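Aln2 (Streptomyces sp. CM020, PDB 6P7L) probably serves in the biosynthesis of the aromatic polyketide antibiotic alnumycin as a noncanonical, SnoaL-like member of the NTF2-like superfamily. Local coordinates at the interface of chains A and B. Sequence-based numbering; all coordinates share one arbitrary frame. Chains: chain A/B, Aln2.

Contact 1: the interface of chains A and B. Residues chain A 102-104, 121-123, 138; chain B 101-102.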
ATOM      1  N   TRP A 102      -7.445  -0.922  -2.910  1.00 14.14           N
ATOM      2  CA  TRP A 102      -6.082  -0.639  -2.490  1.00 10.35           C
ATOM      3  C   TRP A 102      -6.002   0.845  -2.136  1.00 12.06           C
ATOM      4  O   TRP A 102      -6.301   1.695  -2.978  1.00 12.99           O
ATOM      5  CB  TRP A 102      -5.104  -0.966  -3.634  1.00 12.53           C
ATOM      6  CG  TRP A 102      -5.142  -2.355  -4.078  1.00 12.59           C
ATOM      7  CD1 TRP A 102      -6.056  -2.908  -4.942  1.00 16.61           C
ATOM      8  CD2 TRP A 102      -4.267  -3.410  -3.693  1.00 14.95           C
ATOM      9  NE1 TRP A 102      -5.782  -4.241  -5.135  1.00 16.85           N
ATOM     10  CE2 TRP A 102      -4.705  -4.577  -4.360  1.00 15.06           C
ATOM     11  CE3 TRP A 102      -3.163  -3.496  -2.839  1.00 22.10           C
ATOM     12  CZ2 TRP A 102      -4.062  -5.799  -4.210  1.00 13.66           C
ATOM     13  CZ3 TRP A 102      -2.557  -4.717  -2.681  1.00 18.90           C
ATOM     14  CH2 TRP A 102      -3.004  -5.844  -3.365  1.00 16.14           C
ATOM     15  N   PHE A 103      -5.583   1.148  -0.913  1.00 16.04           N
ATOM     16  CA  PHE A 103      -5.376   2.518  -0.459  1.00 12.98           C
ATOM     17  C   PHE A 103      -3.889   2.713  -0.242  1.00 17.65           C
ATOM     18  O   PHE A 103      -3.191   1.766   0.164  1.00 19.29           O
ATOM     19  CB  PHE A 103      -6.057   2.817   0.871  1.00 18.50           C
ATOM     20  CG  PHE A 103      -7.544   2.735   0.871  1.00 20.24           C
ATOM     21  CD1 PHE A 103      -8.285   2.521  -0.290  1.00 15.26           C
ATOM     22  CD2 PHE A 103      -8.219   2.920   2.064  1.00 18.24           C
ATOM     23  CE1 PHE A 103      -9.653   2.451  -0.225  1.00 19.08           C
ATOM     24  CE2 PHE A 103      -9.573   2.863   2.129  1.00 19.94           C
ATOM     25  CZ  PHE A 103     -10.298   2.619   0.984  1.00 25.76           C
ATOM     26  N   ASP A 104      -3.413   3.939  -0.443  1.00 13.40           N
ATOM     27  CA  ASP A 104      -2.018   4.254  -0.172  1.00 20.83           C
ATOM     28  C   ASP A 104      -1.868   5.760  -0.053  1.00 14.85           C
ATOM     29  O   ASP A 104      -2.794   6.537  -0.356  1.00 14.34           O
ATOM     30  CB  ASP A 104      -1.132   3.678  -1.276  1.00 20.20           C
ATOM     31  CG  ASP A 104       0.287   3.381  -0.832  1.00 36.11           C
ATOM     32  OD1 ASP A 104       0.606   3.438   0.384  1.00 25.24           O
ATOM     33  OD2 ASP A 104       1.080   3.073  -1.745  1.00 25.62           O
ATOM     34  N   TYR A 121      -4.816   7.927  -1.736  1.00 12.18           N
ATOM     35  CA  TYR A 121      -5.029   7.378  -3.058  1.00 12.67           C
ATOM     36  C   TYR A 121      -5.780   6.050  -2.941  1.00 13.70           C
ATOM     37  O   TYR A 121      -5.523   5.266  -2.030  1.00 15.28           O
ATOM     38  CB  TYR A 121      -3.696   7.097  -3.743  1.00 12.27           C
ATOM     39  CG  TYR A 121      -2.770   8.294  -3.960  1.00 12.90           C
ATOM     40  CD1 TYR A 121      -3.202   9.587  -3.760  1.00 13.38           C
ATOM     41  CD2 TYR A 121      -1.466   8.104  -4.384  1.00 16.31           C
ATOM     42  CE1 TYR A 121      -2.358  10.676  -4.002  1.00 14.08           C
ATOM     43  CE2 TYR A 121      -0.617   9.163  -4.605  1.00 15.52           C
ATOM     44  CZ  TYR A 121      -1.084  10.453  -4.430  1.00 16.91           C
ATOM     45  OH  TYR A 121      -0.257  11.517  -4.705  1.00 18.33           O
ATOM     46  N   ALA A 122      -6.638   5.766  -3.910  1.00 12.73           N
ATOM     47  CA  ALA A 122      -7.328   4.489  -3.969  1.00 12.66           C
ATOM     48  C   ALA A 122      -7.487   4.020  -5.404  1.00 13.16           C
ATOM     49  O   ALA A 122      -7.644   4.812  -6.333  1.00 16.65           O
ATOM     50  CB  ALA A 122      -8.710   4.540  -3.297  1.00 15.02           C
ATOM     51  N   THR A 123      -7.452   2.696  -5.556  1.00 11.46           N
ATOM     52  CA  THR A 123      -7.856   2.063  -6.796  1.00 12.42           C
ATOM     53  C   THR A 123      -8.497   0.731  -6.455  1.00 16.36           C
ATOM     54  O   THR A 123      -8.501   0.293  -5.303  1.00 14.72           O
ATOM     55  CB  THR A 123      -6.687   1.899  -7.764  1.00 15.59           C
ATOM     56  OG1 THR A 123      -7.190   1.397  -9.017  1.00 22.02           O
ATOM     57  CG2 THR A 123      -5.666   0.974  -7.212  1.00 19.07           C
ATOM     58  N   THR A 138      -7.646   5.556 -10.929  1.00 15.35           N
ATOM     59  CA  THR A 138      -7.303   5.894  -9.567  1.00 13.84           C
ATOM     60  C   THR A 138      -8.175   7.052  -9.082  1.00 15.75           C
ATOM     61  O   THR A 138      -8.755   7.809  -9.861  1.00 16.14           O
ATOM     62  CB  THR A 138      -5.825   6.217  -9.470  1.00 10.96           C
ATOM     63  OG1 THR A 138      -5.495   7.223 -10.403  1.00 15.49           O
ATOM     64  CG2 THR A 138      -4.986   5.008  -9.793  1.00 14.17           C
TER
ATOM     65  N   HIS B 101       1.768   7.963  -7.374  1.00 17.06           N
ATOM     66  CA  HIS B 101       2.896   7.164  -6.884  1.00 14.31           C
ATOM     67  C   HIS B 101       2.369   6.262  -5.780  1.00 19.66           C
ATOM     68  O   HIS B 101       1.607   6.698  -4.914  1.00 19.39           O
ATOM     69  CB  HIS B 101       4.045   8.062  -6.367  1.00 18.13           C
ATOM     70  CG  HIS B 101       4.922   8.628  -7.461  1.00 17.07           C
ATOM     71  ND1 HIS B 101       4.502   9.632  -8.300  1.00 19.91           N
ATOM     72  CD2 HIS B 101       6.170   8.295  -7.879  1.00 25.18           C
ATOM     73  CE1 HIS B 101       5.445   9.900  -9.186  1.00 27.68           C
ATOM     74  NE2 HIS B 101       6.468   9.099  -8.958  1.00 18.06           N
ATOM     75  N   TRP B 102       2.770   4.989  -5.825  1.00 12.48           N
ATOM     76  CA  TRP B 102       2.383   3.978  -4.848  1.00 14.81           C
ATOM     77  C   TRP B 102       3.672   3.446  -4.251  1.00 12.58           C
ATOM     78  O   TRP B 102       4.543   3.003  -5.004  1.00 14.35           O
ATOM     79  CB  TRP B 102       1.596   2.831  -5.521  1.00 14.11           C
ATOM     80  CG  TRP B 102       0.356   3.301  -6.215  1.00 12.41           C
ATOM     81  CD1 TRP B 102       0.276   3.868  -7.441  1.00 17.64           C
ATOM     82  CD2 TRP B 102      -0.972   3.287  -5.678  1.00 15.32           C
ATOM     83  NE1 TRP B 102      -1.037   4.226  -7.716  1.00 20.10           N
ATOM     84  CE2 TRP B 102      -1.818   3.874  -6.643  1.00 16.46           C
ATOM     85  CE3 TRP B 102      -1.533   2.810  -4.492  1.00 19.42           C
ATOM     86  CZ2 TRP B 102      -3.200   3.988  -6.455  1.00 14.72           C
ATOM     87  CZ3 TRP B 102      -2.914   2.944  -4.298  1.00 18.45           C
ATOM     88  CH2 TRP B 102      -3.723   3.539  -5.274  1.00 13.45           C
TER
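B:Trp102 reaches out of strand 98-104 of its own chain and pushes the benzo half of its indole into chain A, the pattern of an aromatic anchor in a largely apolar socket. At the CE3 corner B:Trp102 meets the side chain of A:Asp104 through CB, the methylene, at 3.4 Å, while the carboxylate, 31° from the ring plane, reaches past the ring toward the tryptophan backbone. The leading atom, CH2, points at the backbone of A:Ala122, whose carbonyl carbon lies at the ring edge and in its plane. CH2 of B:Trp102 has CG2 of A:Thr123 at 3.8 Å and CB of A:Tyr121 at 3.9 Å, and CZ2 lies beside CG2 of A:Thr138 as the two side chains run past each other in opposite directions. Farther out, the ring of A:Tyr121 turns its CE2 edge to the backbone carbonyl O of B:His101, 3.3 Å away and in the ring plane. With CG of B:Trp102 opposite its carbonyl carbon (chi1 -59°), the indole is carried across the boundary, and A:Thr123 offers its methyl because OG1 is the branch set opposite the backbone N (chi1 -174°). Chain A hides 116 Å² of B:Trp102, seating one sheet against its neighbour in the crystallised trimer, which may be the biological form.

Contact 2: the interface of chains A and B. Residues chain A 105-107, 119, 140; chain B 45-46, 49.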
ATOM      1  N   MET A 105      -0.676   6.164   0.416  1.00 18.70           N
ATOM      2  CA  MET A 105      -0.283   7.572   0.553  1.00 18.15           C
ATOM      3  C   MET A 105      -1.293   8.339   1.412  1.00 10.35           C
ATOM      4  O   MET A 105      -1.811   9.402   1.009  1.00 14.32           O
ATOM      5  CB  MET A 105      -0.146   8.285  -0.804  1.00 31.72           C
ATOM      6  CG  MET A 105       1.025   7.985  -1.722  1.00 76.53           C
ATOM      7  SD  MET A 105       2.677   7.870  -1.011  1.00 38.57           S
ATOM      8  CE  MET A 105       2.357   6.110  -0.823  1.00  9.56           C
ATOM      9  N   MET A 106      -1.580   7.798   2.595  1.00 10.52           N
ATOM     10  CA  MET A 106      -2.658   8.310   3.435  1.00 10.92           C
ATOM     11  C   MET A 106      -2.148   9.293   4.485  1.00 13.05           C
ATOM     12  O   MET A 106      -1.308   8.932   5.317  1.00 12.36           O
ATOM     13  CB  MET A 106      -3.378   7.165   4.139  1.00 13.80           C
ATOM     14  CG  MET A 106      -4.531   7.625   4.951  1.00 15.87           C
ATOM     15  SD  MET A 106      -5.282   6.234   5.825  1.00 27.59           S
ATOM     16  CE  MET A 106      -5.883   5.262   4.423  1.00 37.31           C
ATOM     17  N   THR A 107      -2.673  10.529   4.445  1.00 14.40           N
ATOM     18  CA  THR A 107      -2.477  11.514   5.502  1.00 15.55           C
ATOM     19  C   THR A 107      -3.571  11.312   6.548  1.00 13.94           C
ATOM     20  O   THR A 107      -4.721  10.950   6.234  1.00 13.85           O
ATOM     21  CB  THR A 107      -2.509  12.967   4.998  1.00 18.64           C
ATOM     22  OG1 THR A 107      -3.781  13.243   4.403  1.00 20.25           O
ATOM     23  CG2 THR A 107      -1.365  13.236   3.993  1.00 21.41           C
ATOM     24  N   SER A 119      -6.757  11.719   3.844  1.00 13.60           N
ATOM     25  CA  SER A 119      -6.727  11.845   2.390  1.00 13.70           C
ATOM     26  C   SER A 119      -5.812  10.737   1.906  1.00 14.14           C
ATOM     27  O   SER A 119      -4.793  10.425   2.546  1.00 16.27           O
ATOM     28  CB  SER A 119      -6.234  13.224   1.918  1.00 19.44           C
ATOM     29  OG  SER A 119      -4.812  13.346   2.000  1.00 23.40           O
ATOM     30  N   PHE A 140      -8.625  10.039  -5.718  1.00 17.13           N
ATOM     31  CA  PHE A 140      -8.153  10.730  -4.534  1.00 13.99           C
ATOM     32  C   PHE A 140      -9.330  10.883  -3.599  1.00 13.47           C
ATOM     33  O   PHE A 140     -10.355  11.478  -3.971  1.00 15.48           O
ATOM     34  CB  PHE A 140      -7.582  12.079  -4.871  1.00 16.71           C
ATOM     35  CG  PHE A 140      -6.837  12.711  -3.729  1.00 20.40           C
ATOM     36  CD1 PHE A 140      -7.485  13.484  -2.785  1.00 20.25           C
ATOM     37  CD2 PHE A 140      -5.482  12.503  -3.594  1.00 15.88           C
ATOM     38  CE1 PHE A 140      -6.787  14.078  -1.741  1.00 26.19           C
ATOM     39  CE2 PHE A 140      -4.765  13.101  -2.526  1.00 25.33           C
ATOM     40  CZ  PHE A 140      -5.433  13.876  -1.621  1.00 22.89           C
TER
ATOM     41  N   ALA B  45       3.576  10.513   2.281  1.00 12.65           N
ATOM     42  CA  ALA B  45       2.261  10.839   1.744  1.00 14.39           C
ATOM     43  C   ALA B  45       2.246  12.286   1.260  1.00 16.33           C
ATOM     44  O   ALA B  45       1.845  12.575   0.133  1.00 16.12           O
ATOM     45  CB  ALA B  45       1.181  10.623   2.807  1.00 13.01           C
ATOM     46  N   ARG B  46       2.748  13.214   2.083  1.00 17.02           N
ATOM     47  CA  ARG B  46       2.711  14.627   1.698  1.00 20.38           C
ATOM     48  C   ARG B  46       3.637  14.906   0.527  1.00 19.54           C
ATOM     49  O   ARG B  46       3.285  15.658  -0.377  1.00 18.95           O
ATOM     50  CB  ARG B  46       3.079  15.511   2.902  1.00 21.87           C
ATOM     51  CG  ARG B  46       2.014  15.424   3.993  1.00 22.56           C
ATOM     52  CD  ARG B  46       2.205  16.336   5.174  1.00 31.53           C
ATOM     53  NE  ARG B  46       0.911  16.556   5.821  1.00 56.39           N
ATOM     54  CZ  ARG B  46       0.432  15.830   6.828  1.00 81.82           C
ATOM     55  NH1 ARG B  46       1.138  14.832   7.334  1.00 75.38           N
ATOM     56  NH2 ARG B  46      -0.759  16.109   7.336  1.00101.68           N
ATOM     57  N   HIS B  49       1.913  13.483  -2.631  1.00 13.89           N
ATOM     58  CA  HIS B  49       0.743  14.280  -3.004  1.00 14.81           C
ATOM     59  C   HIS B  49       1.175  15.542  -3.721  1.00 15.38           C
ATOM     60  O   HIS B  49       0.555  15.952  -4.703  1.00 16.79           O
ATOM     61  CB  HIS B  49      -0.117  14.680  -1.806  1.00 17.29           C
ATOM     62  CG  HIS B  49      -0.862  13.556  -1.177  1.00 20.04           C
ATOM     63  ND1 HIS B  49      -1.738  13.748  -0.132  1.00 20.38           N
ATOM     64  CD2 HIS B  49      -0.828  12.221  -1.402  1.00 16.40           C
ATOM     65  CE1 HIS B  49      -2.206  12.575   0.268  1.00 25.67           C
ATOM     66  NE2 HIS B  49      -1.676  11.634  -0.498  1.00 15.60           N
TER
HETATM   67  O   HOH W   1      -3.083  15.933   1.101  1.00 53.24           O
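B:His49 leaves helix 34-52 to meet the strands of chain A, a helix-to-sheet contact led by one imidazole. From CB, a chi1 of -70° places CG opposite the backbone carbonyl carbon and sends the ring into the neighbouring subunit. CG sits near A:Phe140, whose CE2 lies 3.8 Å above the imidazole, over its centre; with the planes 72° apart, the phenyl presents its edge to the histidine face. The opposite face carries the carbonyl O of B:Ala45, one helical turn back, toward the rim. CD2 passes CB of the poorly ordered A:Met105. ND1 of B:His49 bonds to a water 2.8 Å away, at the ring edge and in its plane, and this water continues to OG of A:Ser119. CE1 of B:His49 lies between polar and apolar neighbours, with OG of A:Ser119 at 3.2 Å and CG2 of A:Thr107 at 3.9 Å. NE2 of B:His49 donates to the backbone O of A:Met105 over 2.7 Å, in the carbonyl plane but bent, 133° at the hydrogen, with the acceptor tilted out of the imidazole plane. OG1 of A:Thr107 and OG of A:Ser119 are hydrogen-bonded at 2.6 Å, which should steady the serine and leaves CG2 of the threonine to pack on CB of B:Ala45, 3.8 Å away. With both nitrogens engaged and both faces covered, the imidazole ties its helix to the loop residue A:Met105 and nearby strands in the deposited trimer.

Contact 3: the interface of chains A and B. Residues chain A 138, 162; chain B 98, 100, 102, 125, 127, 133.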
ATOM      1  N   THR A 138      -7.646   5.556 -10.929  1.00 15.35           N
ATOM      2  CA  THR A 138      -7.303   5.894  -9.567  1.00 13.84           C
ATOM      3  C   THR A 138      -8.175   7.052  -9.082  1.00 15.75           C
ATOM      4  O   THR A 138      -8.755   7.809  -9.861  1.00 16.14           O
ATOM      5  CB  THR A 138      -5.825   6.217  -9.470  1.00 10.96           C
ATOM      6  OG1 THR A 138      -5.495   7.223 -10.403  1.00 15.49           O
ATOM      7  CG2 THR A 138      -4.986   5.008  -9.793  1.00 14.17           C
ATOM      8  N   ASP A 162      -9.744  10.259 -10.882  1.00 13.28           N
ATOM      9  CA  ASP A 162      -8.698  10.954 -11.616  1.00 16.03           C
ATOM     10  C   ASP A 162      -9.027  11.072 -13.091  1.00 18.69           C
ATOM     11  O   ASP A 162      -8.615  12.049 -13.723  1.00 15.82           O
ATOM     12  CB  ASP A 162      -7.364  10.239 -11.424  1.00 15.13           C
ATOM     13  CG  ASP A 162      -6.722  10.531 -10.058  1.00 15.74           C
ATOM     14  OD1 ASP A 162      -6.875  11.678  -9.575  1.00 16.38           O
ATOM     15  OD2 ASP A 162      -6.014   9.624  -9.508  1.00 16.12           O
TER
ATOM     16  N   GLN B  98      -3.110  11.708 -15.264  1.00 19.33           N
ATOM     17  CA  GLN B  98      -2.910  11.928 -13.838  1.00 19.03           C
ATOM     18  C   GLN B  98      -2.035  10.837 -13.241  1.00 19.65           C
ATOM     19  O   GLN B  98      -2.483   9.681 -13.130  1.00 15.88           O
ATOM     20  CB  GLN B  98      -4.245  11.995 -13.094  1.00 17.65           C
ATOM     21  CG  GLN B  98      -4.118  12.177 -11.579  1.00 17.72           C
ATOM     22  CD  GLN B  98      -3.379  13.430 -11.188  1.00 21.82           C
ATOM     23  OE1 GLN B  98      -3.761  14.511 -11.580  1.00 21.62           O
ATOM     24  NE2 GLN B  98      -2.312  13.282 -10.432  1.00 19.76           N
ATOM     25  N   ARG B 100      -0.153   8.774 -10.141  1.00 13.88           N
ATOM     26  CA  ARG B 100      -0.200   8.492  -8.710  1.00 13.02           C
ATOM     27  C   ARG B 100       0.947   7.566  -8.355  1.00 16.23           C
ATOM     28  O   ARG B 100       1.084   6.511  -8.966  1.00 16.01           O
ATOM     29  CB  ARG B 100      -1.533   7.863  -8.300  1.00 13.57           C
ATOM     30  CG  ARG B 100      -2.708   8.749  -8.549  1.00 12.96           C
ATOM     31  CD  ARG B 100      -2.744   9.902  -7.554  1.00 13.05           C
ATOM     32  NE  ARG B 100      -3.835  10.814  -7.854  1.00 15.78           N
ATOM     33  CZ  ARG B 100      -3.879  12.092  -7.475  1.00 15.69           C
ATOM     34  NH1 ARG B 100      -2.896  12.637  -6.763  1.00 17.06           N
ATOM     35  NH2 ARG B 100      -4.921  12.842  -7.828  1.00 15.58           N
ATOM     36  N   TRP B 102       2.770   4.989  -5.825  1.00 12.48           N
ATOM     37  CA  TRP B 102       2.383   3.978  -4.848  1.00 14.81           C
ATOM     38  C   TRP B 102       3.672   3.446  -4.251  1.00 12.58           C
ATOM     39  O   TRP B 102       4.543   3.003  -5.004  1.00 14.35           O
ATOM     40  CB  TRP B 102       1.596   2.831  -5.521  1.00 14.11           C
ATOM     41  CG  TRP B 102       0.356   3.301  -6.215  1.00 12.41           C
ATOM     42  CD1 TRP B 102       0.276   3.868  -7.441  1.00 17.64           C
ATOM     43  CD2 TRP B 102      -0.972   3.287  -5.678  1.00 15.32           C
ATOM     44  NE1 TRP B 102      -1.037   4.226  -7.716  1.00 20.10           N
ATOM     45  CE2 TRP B 102      -1.818   3.874  -6.643  1.00 16.46           C
ATOM     46  CE3 TRP B 102      -1.533   2.810  -4.492  1.00 19.42           C
ATOM     47  CZ2 TRP B 102      -3.200   3.988  -6.455  1.00 14.72           C
ATOM     48  CZ3 TRP B 102      -2.914   2.944  -4.298  1.00 18.45           C
ATOM     49  CH2 TRP B 102      -3.723   3.539  -5.274  1.00 13.45           C
ATOM     50  N   THR B 125       1.095   4.807 -11.309  1.00 16.26           N
ATOM     51  CA  THR B 125      -0.021   4.611 -12.216  1.00 12.85           C
ATOM     52  C   THR B 125      -0.285   5.929 -12.930  1.00 16.83           C
ATOM     53  O   THR B 125      -0.093   7.007 -12.365  1.00 15.87           O
ATOM     54  CB  THR B 125      -1.293   4.138 -11.485  1.00 17.97           C
ATOM     55  OG1 THR B 125      -1.659   5.065 -10.454  1.00 15.84           O
ATOM     56  CG2 THR B 125      -1.108   2.785 -10.869  1.00 23.16           C
ATOM     57  N   THR B 127      -3.368   7.635 -15.136  1.00 16.21           N
ATOM     58  CA  THR B 127      -4.767   7.469 -15.526  1.00 13.75           C
ATOM     59  C   THR B 127      -5.146   8.512 -16.563  1.00 15.55           C
ATOM     60  O   THR B 127      -4.961   9.717 -16.355  1.00 14.80           O
ATOM     61  CB  THR B 127      -5.673   7.540 -14.291  1.00 14.54           C
ATOM     62  OG1 THR B 127      -5.293   6.463 -13.401  1.00 19.12           O
ATOM     63  CG2 THR B 127      -7.120   7.388 -14.653  1.00 15.98           C
ATOM     64  N   VAL B 133      -5.499   2.882 -17.143  1.00 14.80           N
ATOM     65  CA  VAL B 133      -4.451   3.033 -16.143  1.00 12.15           C
ATOM     66  C   VAL B 133      -3.201   2.351 -16.670  1.00 13.70           C
ATOM     67  O   VAL B 133      -3.106   1.117 -16.685  1.00 16.54           O
ATOM     68  CB  VAL B 133      -4.855   2.449 -14.788  1.00 15.42           C
ATOM     69  CG1 VAL B 133      -3.717   2.661 -13.779  1.00 19.23           C
ATOM     70  CG2 VAL B 133      -6.126   3.101 -14.294  1.00 14.22           C
TER
HETATM   71  O   HOH W   2      -3.127   7.133 -11.683  1.00 12.06           O
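A:Asp162, at the start of helix 162-168, meets B:Arg100 in a bidentate salt bridge joining two SnoaL-like, NTF2-superfamily subunits. The guanidinium approaches side-on, NH2 of B:Arg100 to OD1 of A:Asp162 at 2.9 Å and its NE to OD2 of A:Asp162 at 3.0 Å, both nearly straight. The oxygens lie in the guanidinium plane and are met on their syn sides, although the two flat groups are turned 30° from each other. OD2 of A:Asp162 also accepts, through its anti lone pair, the hydroxyl OG1 of A:Thr138 at 2.6 Å, a second bond that should hinder rotation of the carboxylate. B:Gln98 completes this compact part: its CG packs on CG of A:Asp162, the carboxylate carbon, at 3.4 Å, and the chain, bent at chi2, brings NE2 over the guanidinium face.

The threonine side is bridged by water rather than by direct ionic contact, though the methyl of A:Thr138 still packs against OG1 of B:Thr125. OG1 of A:Thr138 and OG1 of B:Thr127 are 3.1 Å apart in a hydrogen bond, and both bind a water that also reaches OG1 of B:Thr125 and the backbone O of B:Gln98. OG1 of B:Thr125 accepts from NE1 of B:Trp102 at 2.9 Å, in the ring plane, which orients the tryptophan.

Contact 1 occupies the middle of the interface, its C-alpha centre about 9 Å from that of contact 2 and about 8 Å from that of contact 3, which are about 13 Å apart. A:Thr138 and B:Trp102 belong to both contact 1 and contact 3, so the apolar seat and the ionic network are continuous. Strand 116-127 of chain A serves contacts 1 and 2, whereas strand 98-104 of chain B serves contacts 1 and 3. Both chains bring strands 98-104 and 116-127, mostly with different residues, but helix 34-52 comes from chain B and helix 162-168 from chain A, in keeping with an interface that is not an exact two-fold.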